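Local coordinates for sulfite dehydrogenase (Paracoccus pantotrophus, PDB 2XTS), which probably oxidises protein-bound sulfur at a molybdenum–molybdopterin centre and passes the electrons on to heme c, at residues 50-56 with 72-78. Sequence-based numbering, arbitrary orientation.
Sequences VSSINFT and FERHHSG. With MTE (phosphonic acidmono-(2-amino-5,6-dimercapto-4-oxo-3,7,8a,9,10,10a-hexahydro-4H-8-oxa-1,3,9,10-tetraaza-anthracen-7-ylmethyl)ester), chain E; HEC (heme c), chain K; 2MO (molybdenum (IV)oxide), chain F.
Ser52 and His75 form the hydrogen-bonded pair, and Ile53 and Arg74 the non-hydrogen-bonded pair, of a two-stranded antiparallel ladder running beside the molybdopterin. It illustrates how backbone pairing can carry side chains to two cofactors at once. The Asn54 end is closely fitted and buried. There the Asn54 amide reaches across the ladder: OD1 receives Glu73 N at 2.8 Å, the donor standing 39° out of the carbonyl plane, while ND2 makes a weak bond to Glu73 OE2 (2.9 Å), amide and carboxylate turned 76° apart. ND2 also reaches Val22 O of the second subunit, which places this end at the dimer interface. Ile53 CD1 meets the edge of the Phe72 ring, and the cofactor phosphate oxygen O1P sits 3.2 Å above the plane of that ring, over its centre. Buried Asn54 O touches Phe72 CB and has no polar partner.

Arg74, by contrast, is partly exposed. A bend in its chain (chi2 -67°) turns the guanidinium along the ladder, where its face lies over His76 CE1. Arg74 NE donates to OT2 of the molybdenum oxide (3.1 Å). Arg74 NH1 meets Ser51 OG in plane at 3.3 Å. The same Arg74 NH1 also donates to His75 O at 2.9 Å, the latter taking Ser52 N from the opposite face of its carbonyl. A leucine in place of Arg74 would probably deprive OT2 and Ser51 OG of these donors and leave the His76 ring without its flat cover.

Ser51 OG in turn donates to heme propionate O2D (2.9 Å), which His76 ND1 also grips. The polar chain through Arg74 and Ser51 thus joins the surroundings of the molybdenum oxide to the heme propionate, an arrangement consistent with electron transfer between the two centres.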
loop_
_atom_site.group_PDB
_atom_site.type_symbol
_atom_site.label_atom_id
_atom_site.label_comp_id
_atom_site.label_asym_id
_atom_site.label_seq_id
_atom_site.Cartn_x
_atom_site.Cartn_y
_atom_site.Cartn_z
ATOM N N VAL A 50 19.561 -4.255 17.440
ATOM C CA VAL A 50 18.270 -3.924 18.056
ATOM C C VAL A 50 18.071 -2.433 18.374
ATOM O O VAL A 50 16.941 -2.011 18.594
ATOM C CB VAL A 50 17.906 -4.814 19.267
ATOM C CG1 VAL A 50 17.870 -6.262 18.847
ATOM C CG2 VAL A 50 18.850 -4.612 20.428
ATOM N N SER A 51 19.150 -1.653 18.414
ATOM C CA SER A 51 19.016 -0.201 18.416
ATOM C C SER A 51 19.680 0.326 17.157
ATOM O O SER A 51 20.846 0.673 17.131
ATOM C CB SER A 51 19.553 0.484 19.685
ATOM O OG SER A 51 19.350 1.896 19.577
ATOM N N SER A 52 18.914 0.347 16.087
ATOM C CA SER A 52 19.458 0.506 14.765
ATOM C C SER A 52 18.355 0.871 13.788
ATOM O O SER A 52 17.214 1.167 14.159
ATOM C CB SER A 52 20.201 -0.779 14.356
ATOM O OG SER A 52 20.983 -0.594 13.193
ATOM N N ILE A 53 18.770 0.869 12.527
ATOM C CA ILE A 53 18.039 1.428 11.409
ATOM C C ILE A 53 18.203 0.479 10.226
ATOM O O ILE A 53 19.269 -0.110 10.028
ATOM C CB ILE A 53 18.646 2.818 11.048
ATOM C CG1 ILE A 53 17.891 3.519 9.925
ATOM C CG2 ILE A 53 20.167 2.747 10.717
ATOM C CD1 ILE A 53 16.567 3.981 10.322
ATOM N N ASN A 54 17.164 0.375 9.393
ATOM C CA ASN A 54 17.337 -0.164 8.050
ATOM C C ASN A 54 16.704 0.799 7.056
ATOM O O ASN A 54 16.210 1.856 7.467
ATOM C CB ASN A 54 16.877 -1.620 7.940
ATOM C CG ASN A 54 15.384 -1.801 8.107
ATOM O OD1 ASN A 54 14.606 -0.927 7.736
ATOM N ND2 ASN A 54 14.966 -2.977 8.601
ATOM N N PHE A 55 16.782 0.490 5.762
ATOM C CA PHE A 55 16.542 1.498 4.747
ATOM C C PHE A 55 15.528 1.036 3.709
ATOM O O PHE A 55 15.646 -0.064 3.179
ATOM C CB PHE A 55 17.871 1.823 4.041
ATOM C CG PHE A 55 18.895 2.435 4.941
ATOM C CD1 PHE A 55 19.778 1.633 5.649
ATOM C CD2 PHE A 55 18.946 3.806 5.116
ATOM C CE1 PHE A 55 20.685 2.197 6.535
ATOM C CE2 PHE A 55 19.878 4.366 5.971
ATOM C CZ PHE A 55 20.734 3.563 6.673
ATOM N N THR A 56 14.544 1.883 3.429
ATOM C CA THR A 56 13.545 1.609 2.399
ATOM C C THR A 56 14.192 1.653 1.010
ATOM O O THR A 56 14.990 2.539 0.751
ATOM C CB THR A 56 12.457 2.714 2.416
ATOM O OG1 THR A 56 11.916 2.835 3.733
ATOM C CG2 THR A 56 11.352 2.459 1.412
ATOM N N PHE A 72 11.051 1.143 5.947
ATOM C CA PHE A 72 12.142 1.084 6.920
ATOM C C PHE A 72 11.659 0.926 8.345
ATOM O O PHE A 72 10.519 1.282 8.689
ATOM C CB PHE A 72 13.079 2.302 6.835
ATOM C CG PHE A 72 12.641 3.505 7.638
ATOM C CD1 PHE A 72 11.548 4.261 7.300
ATOM C CD2 PHE A 72 13.371 3.890 8.746
ATOM C CE1 PHE A 72 11.181 5.354 8.053
ATOM C CE2 PHE A 72 13.007 4.976 9.483
ATOM C CZ PHE A 72 11.926 5.716 9.155
ATOM N N GLU A 73 12.568 0.430 9.176
ATOM C CA GLU A 73 12.408 0.237 10.617
ATOM C C GLU A 73 13.468 1.009 11.346
ATOM O O GLU A 73 14.623 1.017 10.961
ATOM C CB GLU A 73 12.671 -1.226 10.962
ATOM C CG GLU A 73 11.747 -2.238 10.337
ATOM C CD GLU A 73 12.249 -3.650 10.571
ATOM O OE1 GLU A 73 12.320 -4.113 11.732
ATOM O OE2 GLU A 73 12.583 -4.315 9.591
ATOM N N ARG A 74 13.088 1.618 12.454
ATOM C CA ARG A 74 14.051 2.153 13.430
ATOM C C ARG A 74 13.554 1.746 14.814
ATOM O O ARG A 74 12.448 2.114 15.214
ATOM C CB ARG A 74 14.226 3.672 13.311
ATOM C CG ARG A 74 15.568 4.200 13.801
ATOM C CD ARG A 74 15.792 4.068 15.281
ATOM N NE ARG A 74 16.867 4.988 15.664
ATOM C CZ ARG A 74 17.851 4.715 16.507
ATOM N NH1 ARG A 74 17.955 3.526 17.105
ATOM N NH2 ARG A 74 18.765 5.659 16.726
ATOM N N HIS A 75 14.365 0.973 15.523
ATOM C CA HIS A 75 14.072 0.538 16.897
ATOM C C HIS A 75 15.205 0.926 17.823
ATOM O O HIS A 75 16.331 1.123 17.380
ATOM C CB HIS A 75 13.926 -0.992 16.992
ATOM C CG HIS A 75 13.091 -1.563 15.917
ATOM N ND1 HIS A 75 13.462 -2.612 15.092
ATOM C CD2 HIS A 75 11.887 -1.137 15.487
ATOM C CE1 HIS A 75 12.483 -2.831 14.224
ATOM N NE2 HIS A 75 11.516 -1.953 14.453
ATOM N N HIS A 76 14.900 0.975 19.112
ATOM C CA HIS A 76 15.920 1.188 20.140
ATOM C C HIS A 76 16.073 -0.007 21.088
ATOM O O HIS A 76 17.114 -0.131 21.729
ATOM C CB HIS A 76 15.671 2.472 20.942
ATOM C CG HIS A 76 15.727 3.726 20.122
ATOM N ND1 HIS A 76 16.743 4.660 20.171
ATOM C CD2 HIS A 76 14.833 4.193 19.219
ATOM C CE1 HIS A 76 16.459 5.639 19.316
ATOM N NE2 HIS A 76 15.312 5.369 18.731
ATOM N N SER A 77 15.071 -0.896 21.153
ATOM C CA SER A 77 15.197 -2.165 21.890
ATOM C C SER A 77 14.525 -3.288 21.111
ATOM O O SER A 77 14.046 -4.248 21.689
ATOM C CB SER A 77 14.669 -2.092 23.316
ATOM O OG SER A 77 13.288 -1.784 23.362
ATOM N N GLY A 78 14.551 -3.167 19.780
ATOM C CA GLY A 78 14.001 -4.168 18.858
ATOM C C GLY A 78 12.495 -4.032 18.632
ATOM O O GLY A 78 11.818 -3.241 19.278
HETATM N N1 MTE E . 8.819 4.050 19.171
HETATM C C2 MTE E . 9.265 3.234 20.120
HETATM N N2 MTE E . 8.406 2.821 21.076
HETATM N N3 MTE E . 10.536 2.790 20.143
HETATM C C4 MTE E . 11.459 3.158 19.207
HETATM O O4 MTE E . 12.614 2.692 19.292
HETATM N N5 MTE E . 11.896 4.593 17.196
HETATM C C6 MTE E . 11.450 5.865 16.675
HETATM C C7 MTE E . 9.992 5.901 16.245
HETATM N N8 MTE E . 9.153 5.372 17.289
HETATM C C9 MTE E . 11.052 4.071 18.158
HETATM C C10 MTE E . 9.654 4.519 18.195
HETATM C "C1'" MTE E . 12.309 6.374 15.531
HETATM S "S1'" MTE E . 13.891 7.028 15.893
HETATM C "C2'" MTE E . 11.852 6.411 14.257
HETATM S "S2'" MTE E . 12.742 7.153 12.987
HETATM C "C3'" MTE E . 10.496 5.818 13.941
HETATM O "O3'" MTE E . 9.865 5.152 15.048
HETATM C "C4'" MTE E . 10.629 4.774 12.849
HETATM O "O4'" MTE E . 9.330 4.278 12.496
HETATM P P MTE E . 9.305 2.894 11.687
HETATM O O1P MTE E . 10.095 3.293 10.405
HETATM O O2P MTE E . 10.047 1.835 12.435
HETATM O O3P MTE E . 7.866 2.640 11.396
HETATM FE FE HEC K . 23.527 1.323 28.807
HETATM C CHA HEC K . 22.774 3.776 26.582
HETATM C CHB HEC K . 23.409 3.603 31.337
HETATM C CHC HEC K . 23.927 -1.162 31.024
HETATM C CHD HEC K . 24.274 -0.789 26.287
HETATM N NA HEC K . 23.164 3.300 28.937
HETATM C C1A HEC K . 22.930 4.146 27.878
HETATM C C2A HEC K . 22.836 5.505 28.360
HETATM C C3A HEC K . 23.015 5.448 29.688
HETATM C C4A HEC K . 23.219 4.066 30.060
HETATM C CMA HEC K . 23.003 6.606 30.709
HETATM C CAA HEC K . 22.584 6.749 27.468
HETATM C CBA HEC K . 23.876 7.231 26.809
HETATM C CGA HEC K . 23.691 8.489 26.013
HETATM O O1A HEC K . 22.625 8.701 25.432
HETATM O O2A HEC K . 24.664 9.279 26.040
HETATM N NB HEC K . 23.598 1.219 30.776
HETATM C C1B HEC K . 23.512 2.271 31.683
HETATM C C2B HEC K . 23.406 1.729 33.020
HETATM C C3B HEC K . 23.582 0.403 32.940
HETATM C C4B HEC K . 23.674 0.067 31.541
HETATM C CMB HEC K . 23.371 2.620 34.278
HETATM C CAB HEC K . 23.552 -0.621 34.065
HETATM C CBB HEC K . 22.256 -0.444 34.906
HETATM N NC HEC K . 24.019 -0.632 28.659
HETATM C C1C HEC K . 24.174 -1.480 29.712
HETATM C C2C HEC K . 24.570 -2.773 29.214
HETATM C C3C HEC K . 24.661 -2.671 27.881
HETATM C C4C HEC K . 24.365 -1.307 27.533
HETATM C CMC HEC K . 24.804 -4.020 30.094
HETATM C CAC HEC K . 25.099 -3.668 26.809
HETATM C CBC HEC K . 24.591 -5.065 26.823
HETATM N ND HEC K . 23.510 1.474 26.803
HETATM C C1D HEC K . 23.740 0.423 25.937
HETATM C C2D HEC K . 23.422 0.805 24.586
HETATM C C3D HEC K . 22.934 2.194 24.685
HETATM C C4D HEC K . 23.034 2.550 26.066
HETATM C CMD HEC K . 23.449 -0.018 23.304
HETATM C CAD HEC K . 22.440 3.032 23.518
HETATM C CBD HEC K . 20.939 2.814 23.351
HETATM C CGD HEC K . 20.339 3.653 22.259
HETATM O O1D HEC K . 21.013 4.578 21.736
HETATM O O2D HEC K . 19.139 3.456 21.985
HETATM MO MO 2MO F . 14.580 8.272 13.998
HETATM O OT1 2MO F . 14.101 9.987 14.218
HETATM O OT2 2MO F . 16.339 7.866 14.758
#